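Local coordinates for variant surface glycoprotein MITat 1.13 (Trypanosoma brucei, PDB 6Z8H) that probably forms part of the dense surface coat of the parasite, whose antigenic switching is thought to let the trypanosome evade the host immune response, at residues A[52-66]-A[92-106]. Residues are numbered along the deposited sequence; the frame is centred on the assembly and turned at random.
Sequences YADGINNERENSEAY and ADILDICRRELATAR. With SO4 (sulfate ion), chain G.
The guanidinium group of Arg99 turns its edge to Glu59 OE2 and Ser63 OG of the facing helix, while Leu95 CG, from the same helix as Arg99, lies over the centre of one face, 3.7 Å above the guanidinium plane. The Tyr52 ring takes Leu102 CD2 off-centre in a CH-pi contact and Ala105 CB at its edge. Both groups belong to the antiparallel helical hairpin made by helices 34-75 and 78-129, the long coiled coil of A-type VSG N-terminal domains; the short segments run at 152° to each other with axes 9.7 Å apart.

Knobs-into-holes packing is borne out by three side chains: Leu102 sits among Tyr52, Gly55, Ile56 and Glu59, Leu95 among Glu59, Asn62, Ser63 and Tyr66, and Glu59 among Leu95, Cys98, Arg99 and Leu102. Gly55 has no side chain where one would point toward the facing helix and crowd Leu102 CD2; this allows the close approach, with Leu102 CD1 lying 3.5 Å from Gly55 O.

Glu59 has CG anti to its backbone N (chi1 -169°) and bends at chi2, which brings OE2 to Arg99. The resulting salt bridge is nearly straight, 167° at the hydrogen on Arg99 NE, and uses the anti lone pair of OE2. Arg99 NH2 also donates to Ser63 OG, 2.8 Å away, so two bonds fix the guanidinium's rotation even though Arg99 of the second subunit brings a like charge close.

Cys98 SG packs 3.5 Å from Glu59 CB and is disulfide-bonded to Cys280, while Asn62 OD1 accepts from Ile284 N and Asn62 ND2 donates to Ser282 O. A sulfate, probably from the crystallisation liquor, is gripped by Tyr52 and Arg106 of both subunits; here Tyr52 OH donates to sulfate O2 at 2.9 Å and Arg106 NE to sulfate O1 at 2.8 Å.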
loop_
_atom_site.group_PDB
_atom_site.type_symbol
_atom_site.label_atom_id
_atom_site.label_comp_id
_atom_site.label_asym_id
_atom_site.label_seq_id
_atom_site.Cartn_x
_atom_site.Cartn_y
_atom_site.Cartn_z
ATOM N N TYR A 52 8.405 -7.690 3.070
ATOM C CA TYR A 52 7.651 -7.031 4.128
ATOM C C TYR A 52 6.537 -7.936 4.629
ATOM O O TYR A 52 6.362 -8.089 5.850
ATOM C CB TYR A 52 7.097 -5.689 3.615
ATOM C CG TYR A 52 6.397 -4.887 4.687
ATOM C CD1 TYR A 52 7.115 -4.085 5.564
ATOM C CD2 TYR A 52 5.020 -4.925 4.818
ATOM C CE1 TYR A 52 6.490 -3.370 6.559
ATOM C CE2 TYR A 52 4.388 -4.221 5.816
ATOM C CZ TYR A 52 5.121 -3.420 6.662
ATOM O OH TYR A 52 4.472 -2.714 7.642
ATOM N N ALA A 53 5.811 -8.591 3.717
ATOM C CA ALA A 53 4.743 -9.510 4.108
ATOM C C ALA A 53 5.286 -10.705 4.878
ATOM O O ALA A 53 4.644 -11.194 5.815
ATOM C CB ALA A 53 3.973 -9.964 2.867
ATOM N N ASP A 54 6.452 -11.196 4.479
ATOM C CA ASP A 54 7.101 -12.245 5.241
ATOM C C ASP A 54 7.340 -11.752 6.652
ATOM O O ASP A 54 7.118 -12.475 7.634
ATOM C CB ASP A 54 8.439 -12.596 4.597
ATOM C CG ASP A 54 8.297 -13.342 3.298
ATOM O OD1 ASP A 54 7.206 -13.879 3.020
ATOM O OD2 ASP A 54 9.294 -13.391 2.540
ATOM N N GLY A 55 7.790 -10.504 6.785
ATOM C CA GLY A 55 8.017 -9.969 8.117
ATOM C C GLY A 55 6.730 -9.851 8.918
ATOM O O GLY A 55 6.702 -10.136 10.125
ATOM N N ILE A 56 5.640 -9.431 8.272
ATOM C CA ILE A 56 4.352 -9.341 8.962
ATOM C C ILE A 56 3.919 -10.703 9.470
ATOM O O ILE A 56 3.475 -10.837 10.614
ATOM C CB ILE A 56 3.302 -8.729 8.020
ATOM C CG1 ILE A 56 3.612 -7.248 7.824
ATOM C CG2 ILE A 56 1.920 -8.976 8.514
ATOM C CD1 ILE A 56 3.180 -6.350 8.927
ATOM N N ASN A 57 4.044 -11.732 8.637
ATOM C CA ASN A 57 3.722 -13.092 9.057
ATOM C C ASN A 57 4.628 -13.545 10.199
ATOM O O ASN A 57 4.163 -14.149 11.174
ATOM C CB ASN A 57 3.827 -14.031 7.854
ATOM C CG ASN A 57 2.731 -13.801 6.841
ATOM O OD1 ASN A 57 1.588 -13.498 7.190
ATOM N ND2 ASN A 57 3.080 -13.929 5.560
ATOM N N ASN A 58 5.908 -13.187 10.134
ATOM C CA ASN A 58 6.833 -13.606 11.179
ATOM C C ASN A 58 6.484 -12.941 12.497
ATOM O O ASN A 58 6.632 -13.551 13.561
ATOM C CB ASN A 58 8.269 -13.276 10.786
ATOM C CG ASN A 58 8.814 -14.190 9.711
ATOM O OD1 ASN A 58 8.235 -15.226 9.370
ATOM N ND2 ASN A 58 9.957 -13.823 9.201
ATOM N N GLU A 59 6.069 -11.675 12.460
ATOM C CA GLU A 59 5.676 -10.979 13.681
ATOM C C GLU A 59 4.452 -11.629 14.287
ATOM O O GLU A 59 4.323 -11.699 15.525
ATOM C CB GLU A 59 5.412 -9.498 13.397
ATOM C CG GLU A 59 5.236 -8.586 14.607
ATOM C CD GLU A 59 3.865 -8.624 15.259
ATOM O OE1 GLU A 59 2.849 -8.984 14.622
ATOM O OE2 GLU A 59 3.797 -8.267 16.459
ATOM N N ARG A 60 3.510 -12.067 13.452
ATOM C CA ARG A 60 2.348 -12.775 13.984
ATOM C C ARG A 60 2.777 -14.053 14.682
ATOM O O ARG A 60 2.306 -14.351 15.783
ATOM C CB ARG A 60 1.333 -13.083 12.880
ATOM C CG ARG A 60 0.208 -14.016 13.304
ATOM C CD ARG A 60 -0.746 -14.384 12.171
ATOM N NE ARG A 60 -0.201 -15.415 11.292
ATOM C CZ ARG A 60 0.074 -15.239 10.004
ATOM N NH1 ARG A 60 -0.163 -14.074 9.407
ATOM N NH2 ARG A 60 0.568 -16.242 9.292
ATOM N N GLU A 61 3.686 -14.803 14.060
ATOM C CA GLU A 61 4.178 -16.037 14.651
ATOM C C GLU A 61 4.993 -15.761 15.901
ATOM O O GLU A 61 4.885 -16.502 16.876
ATOM C CB GLU A 61 5.029 -16.829 13.656
ATOM C CG GLU A 61 4.256 -17.432 12.509
ATOM C CD GLU A 61 5.115 -18.298 11.615
ATOM O OE1 GLU A 61 6.286 -18.563 11.952
ATOM O OE2 GLU A 61 4.611 -18.696 10.560
ATOM N N ASN A 62 5.809 -14.703 15.900
ATOM C CA ASN A 62 6.606 -14.374 17.077
ATOM C C ASN A 62 5.718 -13.905 18.235
ATOM O O ASN A 62 5.970 -14.261 19.394
ATOM C CB ASN A 62 7.654 -13.312 16.742
ATOM C CG ASN A 62 8.851 -13.869 15.981
ATOM O OD1 ASN A 62 9.171 -15.050 16.089
ATOM N ND2 ASN A 62 9.506 -13.009 15.174
ATOM N N SER A 63 4.685 -13.106 17.963
ATOM C CA SER A 63 3.778 -12.719 19.035
ATOM C C SER A 63 3.109 -13.937 19.644
ATOM O O SER A 63 3.035 -14.047 20.881
ATOM C CB SER A 63 2.696 -11.796 18.494
ATOM O OG SER A 63 3.223 -10.541 18.140
ATOM N N GLU A 64 2.658 -14.882 18.808
ATOM C CA GLU A 64 2.044 -16.106 19.318
ATOM C C GLU A 64 3.048 -16.934 20.118
ATOM O O GLU A 64 2.728 -17.459 21.194
ATOM C CB GLU A 64 1.509 -16.953 18.168
ATOM C CG GLU A 64 0.842 -18.240 18.588
ATOM C CD GLU A 64 0.192 -18.981 17.437
ATOM O OE1 GLU A 64 -0.828 -18.489 16.910
ATOM O OE2 GLU A 64 0.712 -20.050 17.047
ATOM N N ALA A 65 4.279 -17.047 19.621
ATOM C CA ALA A 65 5.271 -17.848 20.319
ATOM C C ALA A 65 5.559 -17.266 21.689
ATOM O O ALA A 65 5.695 -18.011 22.668
ATOM C CB ALA A 65 6.556 -17.926 19.501
ATOM N N TYR A 66 5.702 -15.946 21.782
ATOM C CA TYR A 66 6.020 -15.335 23.067
ATOM C C TYR A 66 4.882 -15.529 24.044
ATOM O O TYR A 66 5.111 -15.797 25.220
ATOM C CB TYR A 66 6.314 -13.846 22.883
ATOM C CG TYR A 66 6.711 -13.161 24.154
ATOM C CD1 TYR A 66 7.913 -13.436 24.772
ATOM C CD2 TYR A 66 5.863 -12.262 24.757
ATOM C CE1 TYR A 66 8.267 -12.824 25.960
ATOM C CE2 TYR A 66 6.207 -11.618 25.924
ATOM C CZ TYR A 66 7.407 -11.921 26.537
ATOM O OH TYR A 66 7.719 -11.276 27.709
ATOM N N ALA A 92 11.622 -12.138 24.007
ATOM C CA ALA A 92 11.191 -10.740 24.056
ATOM C C ALA A 92 12.094 -9.845 23.204
ATOM O O ALA A 92 11.617 -8.895 22.574
ATOM C CB ALA A 92 11.145 -10.279 25.520
ATOM N N ASP A 93 13.399 -10.107 23.225
ATOM C CA ASP A 93 14.341 -9.378 22.382
ATOM C C ASP A 93 13.994 -9.573 20.909
ATOM O O ASP A 93 13.910 -8.602 20.145
ATOM C CB ASP A 93 15.758 -9.868 22.657
ATOM C CG ASP A 93 16.362 -9.243 23.869
ATOM O OD1 ASP A 93 15.860 -8.193 24.308
ATOM O OD2 ASP A 93 17.361 -9.807 24.367
ATOM N N ILE A 94 13.792 -10.827 20.495
ATOM C CA ILE A 94 13.462 -11.110 19.099
ATOM C C ILE A 94 12.184 -10.391 18.680
ATOM O O ILE A 94 12.120 -9.753 17.622
ATOM C CB ILE A 94 13.366 -12.628 18.880
ATOM C CG1 ILE A 94 14.761 -13.267 19.009
ATOM C CG2 ILE A 94 12.788 -12.888 17.464
ATOM C CD1 ILE A 94 14.722 -14.772 19.203
ATOM N N LEU A 95 11.152 -10.459 19.515
ATOM C CA LEU A 95 9.866 -9.881 19.147
ATOM C C LEU A 95 9.962 -8.367 19.086
ATOM O O LEU A 95 9.393 -7.734 18.193
ATOM C CB LEU A 95 8.816 -10.323 20.169
ATOM C CG LEU A 95 7.394 -9.822 20.012
ATOM C CD1 LEU A 95 6.914 -10.064 18.595
ATOM C CD2 LEU A 95 6.482 -10.467 21.061
ATOM N N ASP A 96 10.626 -7.749 20.053
ATOM C CA ASP A 96 10.734 -6.295 20.058
ATOM C C ASP A 96 11.489 -5.800 18.826
ATOM O O ASP A 96 11.079 -4.825 18.186
ATOM C CB ASP A 96 11.381 -5.812 21.360
ATOM C CG ASP A 96 11.155 -4.338 21.596
ATOM O OD1 ASP A 96 9.991 -3.940 21.821
ATOM O OD2 ASP A 96 12.132 -3.576 21.605
ATOM N N ILE A 97 12.606 -6.451 18.496
ATOM C CA ILE A 97 13.386 -6.037 17.329
ATOM C C ILE A 97 12.567 -6.239 16.058
ATOM O O ILE A 97 12.540 -5.378 15.160
ATOM C CB ILE A 97 14.732 -6.792 17.283
ATOM C CG1 ILE A 97 15.686 -6.254 18.343
ATOM C CG2 ILE A 97 15.326 -6.671 15.849
ATOM C CD1 ILE A 97 16.737 -7.246 18.756
ATOM N N CYS A 98 11.877 -7.378 15.977
ATOM C CA CYS A 98 11.012 -7.682 14.840
ATOM C C CYS A 98 9.995 -6.570 14.624
ATOM O O CYS A 98 9.833 -6.056 13.507
ATOM C CB CYS A 98 10.333 -9.023 15.140
ATOM S SG CYS A 98 8.831 -9.308 14.194
ATOM N N ARG A 99 9.317 -6.165 15.688
ATOM C CA ARG A 99 8.300 -5.135 15.569
ATOM C C ARG A 99 8.906 -3.790 15.214
ATOM O O ARG A 99 8.340 -3.061 14.394
ATOM C CB ARG A 99 7.538 -5.040 16.887
ATOM C CG ARG A 99 6.632 -6.179 17.123
ATOM C CD ARG A 99 6.109 -6.128 18.544
ATOM N NE ARG A 99 5.079 -7.131 18.706
ATOM C CZ ARG A 99 4.539 -7.456 19.887
ATOM N NH1 ARG A 99 4.972 -6.880 21.015
ATOM N NH2 ARG A 99 3.600 -8.395 19.957
ATOM N N ARG A 100 10.071 -3.460 15.754
ATOM C CA ARG A 100 10.679 -2.166 15.456
ATOM C C ARG A 100 11.164 -2.107 14.019
ATOM O O ARG A 100 11.038 -1.070 13.360
ATOM C CB ARG A 100 11.834 -1.890 16.411
ATOM C CG ARG A 100 11.319 -1.618 17.792
ATOM C CD ARG A 100 12.397 -1.220 18.813
ATOM N NE ARG A 100 11.807 -0.896 20.107
ATOM C CZ ARG A 100 11.476 0.328 20.509
ATOM N NH1 ARG A 100 11.678 1.366 19.708
ATOM N NH2 ARG A 100 10.941 0.505 21.714
ATOM N N GLU A 101 11.693 -3.220 13.521
ATOM C CA GLU A 101 12.104 -3.280 12.128
ATOM C C GLU A 101 10.913 -3.061 11.207
ATOM O O GLU A 101 11.030 -2.386 10.172
ATOM C CB GLU A 101 12.770 -4.627 11.861
ATOM C CG GLU A 101 14.211 -4.690 12.392
ATOM C CD GLU A 101 14.902 -6.039 12.167
ATOM O OE1 GLU A 101 14.238 -7.030 11.764
ATOM O OE2 GLU A 101 16.118 -6.102 12.428
ATOM N N LEU A 102 9.783 -3.696 11.514
ATOM C CA LEU A 102 8.580 -3.487 10.718
ATOM C C LEU A 102 8.113 -2.043 10.779
ATOM O O LEU A 102 7.748 -1.477 9.750
ATOM C CB LEU A 102 7.489 -4.470 11.121
ATOM C CG LEU A 102 7.667 -5.906 10.670
ATOM C CD1 LEU A 102 6.780 -6.874 11.362
ATOM C CD2 LEU A 102 7.430 -5.959 9.142
ATOM N N ALA A 103 8.119 -1.418 11.954
ATOM C CA ALA A 103 7.646 -0.040 12.054
ATOM C C ALA A 103 8.542 0.916 11.274
ATOM O O ALA A 103 8.051 1.875 10.666
ATOM C CB ALA A 103 7.564 0.363 13.525
ATOM N N THR A 104 9.850 0.649 11.236
ATOM C CA THR A 104 10.756 1.484 10.440
ATOM C C THR A 104 10.512 1.281 8.939
ATOM O O THR A 104 10.502 2.244 8.142
ATOM C CB THR A 104 12.210 1.164 10.810
ATOM O OG1 THR A 104 12.418 1.490 12.193
ATOM C CG2 THR A 104 13.224 1.940 9.961
ATOM N N ALA A 105 10.297 0.028 8.537
ATOM C CA ALA A 105 10.100 -0.271 7.126
ATOM C C ALA A 105 8.752 0.224 6.614
ATOM O O ALA A 105 8.643 0.591 5.432
ATOM C CB ALA A 105 10.155 -1.776 6.900
ATOM N N ARG A 106 7.715 0.234 7.453
ATOM C CA ARG A 106 6.336 0.451 7.032
ATOM C C ARG A 106 6.217 1.716 6.184
ATOM O O ARG A 106 5.729 1.626 5.045
ATOM C CB ARG A 106 5.390 0.444 8.244
ATOM C CG ARG A 106 3.941 0.779 7.888
ATOM C CD ARG A 106 3.013 0.612 9.101
ATOM N NE ARG A 106 2.852 -0.800 9.473
ATOM C CZ ARG A 106 3.220 -1.349 10.630
ATOM N NH1 ARG A 106 3.757 -0.604 11.601
ATOM N NH2 ARG A 106 3.024 -2.660 10.831
HETATM S S SO4 G . 0.975 -2.888 6.909
HETATM O O1 SO4 G . 0.881 -1.645 7.627
HETATM O O2 SO4 G . 1.780 -3.814 7.660
HETATM O O3 SO4 G . 1.581 -2.655 5.627
HETATM O O4 SO4 G . -0.341 -3.436 6.726
#